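Local coordinates for NAD_Gly3P_dh, NAD-dependent glycerol-3-phosphate dehydrogenase (Streptosporangium roseum, PDB 5OCM), which reduces imines to amines with NADPH as the hydride donor, working as an imine reductase of the HIBADH-related family, at the NAP/9RH site and the interface of chains A and B. Residues are numbered along the deposited sequence; one frame, centred on the assembly and turned at random. Chains: chain A/B, NAD_Gly3P_dh, NAD-dependent glycerol-3-phosphate dehydrogenase.

Contact 1: the NAP/9RH site. Residues chain A 12-14, 33-35, 66-68, 72, 76, 94, 119, 121-123, 174, 177; chain B 208, 232-233, 237-238, 241. With NAP (NADP nicotinamide-adenine-dinucleotide phosphate), chain C; 9RH (2,2,2-trifluoromethyl acetophenone hydrate), chain D.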
# COMPACT_ATOMS: atom_id res chain seq x y z
N GLY A 12 23.08 -15.25 -4.47
CA GLY A 12 22.77 -13.85 -4.83
C GLY A 12 22.53 -13.02 -3.61
O GLY A 12 22.85 -13.43 -2.49
N LEU A 13 21.98 -11.82 -3.79
CA LEU A 13 21.68 -10.95 -2.65
C LEU A 13 20.82 -11.70 -1.63
O LEU A 13 21.03 -11.60 -0.43
CB LEU A 13 20.90 -9.71 -3.11
CG LEU A 13 21.66 -8.77 -4.02
CD1 LEU A 13 20.78 -7.55 -4.28
CD2 LEU A 13 22.97 -8.26 -3.41
N MET A 14 19.85 -12.47 -2.11
CA MET A 14 18.95 -13.14 -1.19
C MET A 14 19.55 -14.42 -0.61
O MET A 14 19.49 -14.67 0.60
CB MET A 14 17.59 -13.38 -1.83
CG MET A 14 16.61 -14.07 -0.91
SD MET A 14 16.31 -13.30 0.74
CE MET A 14 15.26 -11.95 0.17
N ASN A 33 27.39 -21.71 -5.06
CA ASN A 33 26.91 -20.78 -6.09
C ASN A 33 27.55 -21.17 -7.41
O ASN A 33 28.72 -21.59 -7.42
CB ASN A 33 27.31 -19.36 -5.75
CG ASN A 33 26.58 -18.33 -6.61
OD1 ASN A 33 25.31 -18.31 -6.62
ND2 ASN A 33 27.35 -17.50 -7.36
N ARG A 34 26.84 -20.98 -8.51
CA ARG A 34 27.41 -21.27 -9.85
C ARG A 34 28.71 -20.55 -10.07
O ARG A 34 29.66 -21.17 -10.49
CB ARG A 34 26.38 -20.86 -10.92
CG ARG A 34 26.94 -20.79 -12.33
CD ARG A 34 25.83 -20.45 -13.29
NE ARG A 34 25.36 -19.08 -13.12
CZ ARG A 34 24.50 -18.48 -13.94
NH1 ARG A 34 24.13 -17.24 -13.71
NH2 ARG A 34 24.01 -19.12 -15.01
N SER A 35 28.74 -19.26 -9.81
CA SER A 35 29.95 -18.45 -9.94
C SER A 35 30.75 -18.41 -8.66
O SER A 35 30.20 -18.16 -7.60
CB SER A 35 29.57 -17.00 -10.29
OG SER A 35 28.89 -16.99 -11.52
N CYS A 66 17.72 -20.96 -3.89
CA CYS A 66 17.25 -19.57 -4.10
C CYS A 66 18.05 -18.98 -5.24
O CYS A 66 19.08 -18.36 -5.05
CB CYS A 66 17.35 -18.77 -2.85
SG CYS A 66 16.60 -17.11 -3.03
N VAL A 67 17.60 -19.29 -6.47
CA VAL A 67 18.25 -18.81 -7.70
C VAL A 67 17.30 -17.87 -8.43
O VAL A 67 16.28 -17.43 -7.86
CB VAL A 67 18.81 -19.97 -8.56
CG1 VAL A 67 19.95 -20.65 -7.80
CG2 VAL A 67 17.70 -20.96 -8.96
N SER A 68 17.61 -17.48 -9.66
CA SER A 68 16.84 -16.41 -10.30
C SER A 68 15.39 -16.84 -10.64
O SER A 68 14.44 -16.22 -10.20
CB SER A 68 17.59 -15.92 -11.55
OG SER A 68 17.81 -17.08 -12.37
N ALA A 72 16.55 -21.69 -14.04
CA ALA A 72 17.70 -21.91 -13.19
C ALA A 72 17.54 -23.01 -12.18
O ALA A 72 18.46 -23.85 -11.98
CB ALA A 72 18.12 -20.58 -12.50
N VAL A 76 19.84 -26.43 -11.94
CA VAL A 76 20.57 -26.86 -10.74
C VAL A 76 20.10 -28.24 -10.29
O VAL A 76 20.92 -29.10 -9.94
CB VAL A 76 20.44 -25.82 -9.62
CG1 VAL A 76 21.01 -26.36 -8.33
CG2 VAL A 76 21.17 -24.54 -10.00
N SER A 94 11.54 -17.32 -6.91
CA SER A 94 10.30 -16.76 -7.45
C SER A 94 9.80 -17.53 -8.68
O SER A 94 10.58 -18.08 -9.45
CB SER A 94 10.45 -15.29 -7.79
OG SER A 94 10.96 -14.58 -6.72
N ILE A 119 9.57 -15.83 -0.20
CA ILE A 119 10.22 -14.96 0.76
C ILE A 119 9.58 -13.60 0.68
O ILE A 119 9.82 -12.87 -0.31
CB ILE A 119 11.72 -14.82 0.53
CG1 ILE A 119 12.40 -16.20 0.51
CG2 ILE A 119 12.36 -14.00 1.68
CD1 ILE A 119 13.77 -16.14 -0.21
N ALA A 121 10.06 -10.74 2.09
CA ALA A 121 11.04 -9.95 2.81
C ALA A 121 12.19 -9.60 1.91
O ALA A 121 12.47 -10.30 0.93
CB ALA A 121 11.59 -10.76 4.02
N ILE A 122 12.87 -8.52 2.26
CA ILE A 122 14.14 -8.17 1.63
C ILE A 122 15.33 -8.82 2.41
O ILE A 122 15.18 -9.24 3.56
CB ILE A 122 14.36 -6.63 1.55
CG1 ILE A 122 14.24 -5.98 2.95
CG2 ILE A 122 13.39 -6.03 0.55
CD1 ILE A 122 14.66 -4.50 2.99
N PRO A 123 16.49 -8.89 1.77
CA PRO A 123 17.61 -9.63 2.40
C PRO A 123 17.99 -9.12 3.78
O PRO A 123 18.27 -9.91 4.66
CB PRO A 123 18.75 -9.41 1.40
CG PRO A 123 18.08 -9.31 0.09
CD PRO A 123 16.86 -8.45 0.39
N LEU A 174 3.19 -9.31 -4.28
CA LEU A 174 4.15 -8.43 -4.95
C LEU A 174 3.44 -7.36 -5.76
O LEU A 174 3.91 -6.21 -5.82
CB LEU A 174 5.12 -9.24 -5.83
CG LEU A 174 6.01 -10.24 -5.06
CD1 LEU A 174 6.92 -10.97 -6.04
CD2 LEU A 174 6.83 -9.55 -4.02
N MET A 177 2.96 -4.55 -3.51
CA MET A 177 4.21 -3.81 -3.36
C MET A 177 4.40 -2.78 -4.50
O MET A 177 4.71 -1.60 -4.24
CB MET A 177 5.40 -4.74 -3.24
CG MET A 177 6.73 -4.01 -3.23
SD MET A 177 8.16 -5.12 -3.16
CE MET A 177 8.02 -5.82 -4.81
N TRP B 208 2.05 -7.96 4.77
CA TRP B 208 2.98 -7.56 3.72
C TRP B 208 3.05 -6.04 3.53
O TRP B 208 4.13 -5.44 3.39
CB TRP B 208 2.64 -8.30 2.44
CG TRP B 208 3.44 -7.91 1.27
CD1 TRP B 208 2.95 -7.44 0.08
CD2 TRP B 208 4.86 -7.97 1.10
NE1 TRP B 208 3.97 -7.17 -0.77
CE2 TRP B 208 5.16 -7.47 -0.17
CE3 TRP B 208 5.92 -8.37 1.93
CZ2 TRP B 208 6.46 -7.44 -0.69
CZ3 TRP B 208 7.24 -8.28 1.44
CH2 TRP B 208 7.49 -7.80 0.12
N ASP B 232 18.78 -4.23 -1.77
CA ASP B 232 17.82 -5.33 -1.56
C ASP B 232 17.61 -6.15 -2.80
O ASP B 232 17.88 -7.36 -2.78
CB ASP B 232 16.49 -4.84 -0.93
CG ASP B 232 15.94 -3.56 -1.54
OD1 ASP B 232 16.40 -3.12 -2.64
OD2 ASP B 232 14.99 -3.03 -0.89
N ALA B 233 17.15 -5.54 -3.88
CA ALA B 233 16.83 -6.18 -5.13
C ALA B 233 17.01 -5.21 -6.29
O ALA B 233 16.68 -4.04 -6.15
CB ALA B 233 15.37 -6.67 -5.13
N THR B 237 15.57 -7.83 -11.25
CA THR B 237 14.97 -8.90 -10.42
C THR B 237 13.45 -8.63 -10.23
O THR B 237 12.61 -9.54 -10.37
CB THR B 237 15.71 -9.01 -9.10
OG1 THR B 237 17.05 -9.41 -9.38
CG2 THR B 237 15.07 -9.94 -8.12
N HIS B 238 13.12 -7.37 -9.92
CA HIS B 238 11.71 -6.97 -9.87
C HIS B 238 10.93 -7.36 -11.14
O HIS B 238 9.83 -7.94 -11.06
CB HIS B 238 11.55 -5.46 -9.64
CG HIS B 238 11.72 -5.00 -8.21
ND1 HIS B 238 10.66 -4.88 -7.36
CD2 HIS B 238 12.82 -4.54 -7.53
CE1 HIS B 238 11.10 -4.41 -6.20
NE2 HIS B 238 12.41 -4.18 -6.28
N THR B 241 9.71 -10.85 -11.62
CA THR B 241 8.51 -11.14 -10.84
C THR B 241 7.25 -10.43 -11.36
O THR B 241 6.17 -10.95 -11.23
CB THR B 241 8.66 -10.94 -9.31
OG1 THR B 241 9.31 -9.69 -9.05
CG2 THR B 241 9.48 -12.03 -8.73
PA NAP C . 20.40 -12.35 -7.73
O1A NAP C . 21.26 -11.46 -6.84
O2A NAP C . 20.33 -11.82 -9.08
O5B NAP C . 20.91 -13.90 -7.73
C5B NAP C . 20.51 -14.78 -8.79
C4B NAP C . 21.10 -16.10 -8.37
O4B NAP C . 20.68 -17.15 -9.22
C3B NAP C . 22.66 -16.14 -8.34
O3B NAP C . 23.15 -16.93 -7.23
C2B NAP C . 22.96 -16.84 -9.69
O2B NAP C . 24.28 -17.41 -9.79
C1B NAP C . 21.85 -17.85 -9.72
N9A NAP C . 21.59 -18.39 -11.05
C8A NAP C . 21.04 -17.79 -12.11
N7A NAP C . 20.95 -18.61 -13.14
C5A NAP C . 21.48 -19.78 -12.72
C6A NAP C . 21.69 -21.09 -13.32
N6A NAP C . 21.31 -21.32 -14.64
N1A NAP C . 22.35 -22.02 -12.60
C2A NAP C . 22.73 -21.81 -11.32
N3A NAP C . 22.54 -20.64 -10.68
C4A NAP C . 21.92 -19.64 -11.35
O3 NAP C . 18.89 -12.49 -7.26
PN NAP C . 18.40 -12.44 -5.69
O1N NAP C . 17.97 -11.07 -5.37
O2N NAP C . 19.31 -13.32 -4.82
O5D NAP C . 17.03 -13.23 -6.00
C5D NAP C . 17.05 -14.66 -5.98
C4D NAP C . 15.61 -15.12 -5.93
O4D NAP C . 15.00 -14.61 -4.67
C3D NAP C . 14.81 -14.61 -7.15
O3D NAP C . 13.86 -15.59 -7.59
C2D NAP C . 14.10 -13.39 -6.53
O2D NAP C . 12.90 -12.96 -7.18
C1D NAP C . 13.86 -13.91 -5.09
N1N NAP C . 13.66 -12.85 -4.12
C2N NAP C . 14.55 -11.90 -3.95
C3N NAP C . 14.33 -10.86 -3.03
C7N NAP C . 15.27 -9.72 -2.84
O7N NAP C . 14.85 -8.81 -2.10
N7N NAP C . 16.43 -9.71 -3.43
C4N NAP C . 13.17 -10.86 -2.25
C5N NAP C . 12.30 -11.94 -2.39
C6N NAP C . 12.59 -12.91 -3.34
P2B NAP C . 25.50 -16.49 -10.27
O1X NAP C . 25.94 -15.75 -9.05
O2X NAP C . 26.40 -17.54 -10.82
O3X NAP C . 24.96 -15.69 -11.46
O1 9RH D . 11.83 -7.85 -6.56
C1 9RH D . 11.02 -8.77 -5.87
O2 9RH D . 9.74 -8.92 -6.41
C2 9RH D . 11.00 -8.47 -4.38
C3 9RH D . 11.62 -7.33 -3.88
C4 9RH D . 11.50 -6.99 -2.55
C5 9RH D . 10.79 -7.80 -1.69
C6 9RH D . 10.19 -8.93 -2.17
C7 9RH D . 10.28 -9.27 -3.51
C8 9RH D . 11.73 -10.05 -6.16
F1 9RH D . 11.81 -10.22 -7.47
F2 9RH D . 11.10 -11.12 -5.58
F3 9RH D . 12.95 -9.92 -5.66
O HOH W 1 20.26 -15.74 -4.34
O HOH W 2 24.05 -20.27 -8.15
O HOH W 3 13.04 -12.30 -9.77
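A:Arg34 reads the NADP-specific end of the cofactor NAP, at the rim of a Rossmann-type site. CB, with CG anti to the backbone N (chi1 166°), already lies against O2X of the 2'-phosphate; CG and CD run on past that oxygen, and the bend at chi3 (69°) turns the guanidinium over the adenine. A:Arg34 NE then donates to NAP O2X at 3.0 Å and A:Arg34 NH1 to NAP O3X at 2.9 Å, a side-on, two-nitrogen grip with both oxygens in the guanidinium plane. The guanidinium lies face-on over the adenine, C5A under its centre, NE over the six-membered ring and NH1 over the five-membered one, as cation-pi contacts. An alanine here would take away both phosphate bonds and the cover over the base, and would probably weaken the hold on NADP. A:Ser35 OG adds a second donor to NAP O2X at 2.6 Å, and A:Asn33 spans two groups: ND2 gives a nearly straight bond to O1X, OD1 takes the ribose hydroxyl O3B. A:Ala72 CB lies over the opposite face of the adenine, so the base is held between it and the guanidinium.

Further in, the N-H groups of A:Leu13 and A:Met14, in the glycine-rich GxGxxG turn and at the start of helix 13-24, bind O1A and O2N of the diphosphate. A:Met14 CE bends back over the nicotinamide face, 3.4 Å from NAP C4N, the hydride-carrying carbon. B:Asp232 O accepts the carboxamide NAP N7N at 2.8 Å, from above the carbonyl plane.

The hydrate 9RH is almost wholly buried beside the nicotinamide. B:Thr241 OG1 lies 2.8 Å from hydroxyl 9RH O2, and B:His238 turns a ring face to O1. A:Leu174 CD2 packs on C7, and B:Trp208 meets the phenyl with its CH2 edge.

The site lies between the nucleotide-binding domain and helix 165-192 of chain A, and helices 198-225 and 235-252 of chain B with the loop at B:Asp232 and B:Ala233.

Contact 2: the interface of chains A and B. Residues chain A 204, 207-208; chain B 129-132, 155.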
# COMPACT_ATOMS: atom_id res chain seq x y z
N PHE A 204 4.23 10.42 6.69
CA PHE A 204 2.80 10.64 6.37
C PHE A 204 2.28 9.47 5.51
O PHE A 204 1.22 8.90 5.79
CB PHE A 204 2.60 11.97 5.65
CG PHE A 204 2.91 13.16 6.48
CD1 PHE A 204 1.93 13.72 7.32
CD2 PHE A 204 4.16 13.74 6.47
CE1 PHE A 204 2.22 14.82 8.14
CE2 PHE A 204 4.45 14.85 7.30
CZ PHE A 204 3.49 15.38 8.12
N ARG A 207 1.94 6.31 7.75
CA ARG A 207 0.79 6.37 8.64
C ARG A 207 -0.52 6.15 7.87
O ARG A 207 -1.43 5.43 8.31
CB ARG A 207 0.77 7.72 9.33
CG ARG A 207 -0.40 7.75 10.32
CD ARG A 207 -0.21 8.85 11.31
NE ARG A 207 -1.30 8.76 12.28
CZ ARG A 207 -1.41 9.52 13.37
NH1 ARG A 207 -0.53 10.53 13.55
NH2 ARG A 207 -2.45 9.30 14.23
N TRP A 208 -0.61 6.72 6.68
CA TRP A 208 -1.77 6.55 5.84
C TRP A 208 -1.91 5.11 5.31
O TRP A 208 -3.01 4.53 5.32
CB TRP A 208 -1.72 7.56 4.69
CG TRP A 208 -2.83 7.45 3.71
CD1 TRP A 208 -2.70 7.32 2.40
CD2 TRP A 208 -4.25 7.53 3.98
NE1 TRP A 208 -3.93 7.28 1.81
CE2 TRP A 208 -4.90 7.44 2.76
CE3 TRP A 208 -5.02 7.68 5.15
CZ2 TRP A 208 -6.30 7.45 2.64
CZ3 TRP A 208 -6.44 7.71 5.02
CH2 TRP A 208 -7.05 7.57 3.75
N ALA B 129 -8.37 7.60 17.93
CA ALA B 129 -6.92 7.80 17.94
C ALA B 129 -6.26 7.60 16.62
O ALA B 129 -5.30 8.29 16.30
CB ALA B 129 -6.23 6.93 19.03
N ASP B 130 -6.79 6.72 15.78
CA ASP B 130 -6.22 6.49 14.47
C ASP B 130 -6.54 7.52 13.39
O ASP B 130 -6.05 7.46 12.30
CB ASP B 130 -6.64 5.12 13.96
CG ASP B 130 -6.06 3.98 14.80
OD1 ASP B 130 -5.03 4.16 15.42
OD2 ASP B 130 -6.64 2.90 14.88
N ALA B 131 -7.47 8.42 13.62
CA ALA B 131 -7.80 9.38 12.56
C ALA B 131 -6.64 10.39 12.49
O ALA B 131 -6.16 10.89 13.50
CB ALA B 131 -9.07 10.13 12.86
N PHE B 132 -6.25 10.73 11.27
CA PHE B 132 -5.36 11.76 10.98
C PHE B 132 -5.81 12.81 10.10
O PHE B 132 -6.50 12.56 9.17
CB PHE B 132 -3.81 11.61 11.09
CG PHE B 132 -3.17 11.08 9.85
CD1 PHE B 132 -3.60 9.90 9.38
CD2 PHE B 132 -2.37 11.89 9.10
CE1 PHE B 132 -3.02 9.40 8.18
CE2 PHE B 132 -1.79 11.42 7.93
CZ PHE B 132 -2.11 10.18 7.47
N GLY B 155 -4.43 12.27 15.53
CA GLY B 155 -3.45 12.58 14.53
C GLY B 155 -3.60 13.91 13.83
O GLY B 155 -3.09 14.11 12.73
O HOH W 4 -3.26 7.21 12.05
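Helix 198-225 of chain A presents A:Phe204, A:Arg207 and A:Trp208 with helical backbone torsions, against a chain B surface made of the 129-131 loop, the start of strand 132-136 and the first residue of strand 155-160.

This is one patch of the two-fold A/B dimer interface, with a twin on exchange of the chains, and it is built mainly by A:Arg207 lying on the aromatic face of B:Phe132. The arginine leaves its helix with CG anti to the backbone N and stays extended as far as NE, so the long side chain reaches tip to tip toward the phenylalanine and slides over one face of its ring. A:Arg207 CG lies above that face, offset toward the rim, at 3.8 Å from B:Phe132 CE1; CD and NE follow over CG and CD1 of the ring. Beyond the ring the guanidinium, its plane only 17° from that of the phenyl, has B:Phe132 CB over its centre. B:Phe132 itself holds CG in the crowded position between backbone N and carbonyl carbon (chi1 88°), and its ring tip points at the chain A helix.

A:Trp208 crosses the phenylalanine at about a right angle: A:Trp208 CB stands in the plane of the phenyl at the ring edge, 3.8 Å from B:Phe132 CZ. At the far end of the arginine, A:Arg207 NH2 rests 3.4 Å from B:Gly155 CA, where the lack of a side chain probably lets the guanidinium come close to the backbone.

No direct polar bond spans this patch. The carboxylate B:Asp130 OD1 is 5.9 Å from A:Arg207 NH2, so any attraction is probably long-range. Water makes the polar link instead: water 4 sits in the guanidinium plane, 2.5 Å from A:Arg207 NE, and is 2.8 Å from B:Asp130 O.

About 34 Å separates contact 1 from contact 2, measured between the centres of their C-alpha atoms, yet one helix serves both. B:Trp208 of helix 198-225 lines the hydrate pocket in contact 1, while A:Trp208 packs against the partner in contact 2. Because the interface is two-fold symmetric, each helix 198-225 does both jobs: neighbouring residues dock on the other subunit, and the indole faces the pocket that holds the hydrate beside that subunit's nicotinamide. Dimerisation and formation of the active site are thus tied together, since each pocket needs residues from both chains, and a lone subunit would probably have an incomplete one.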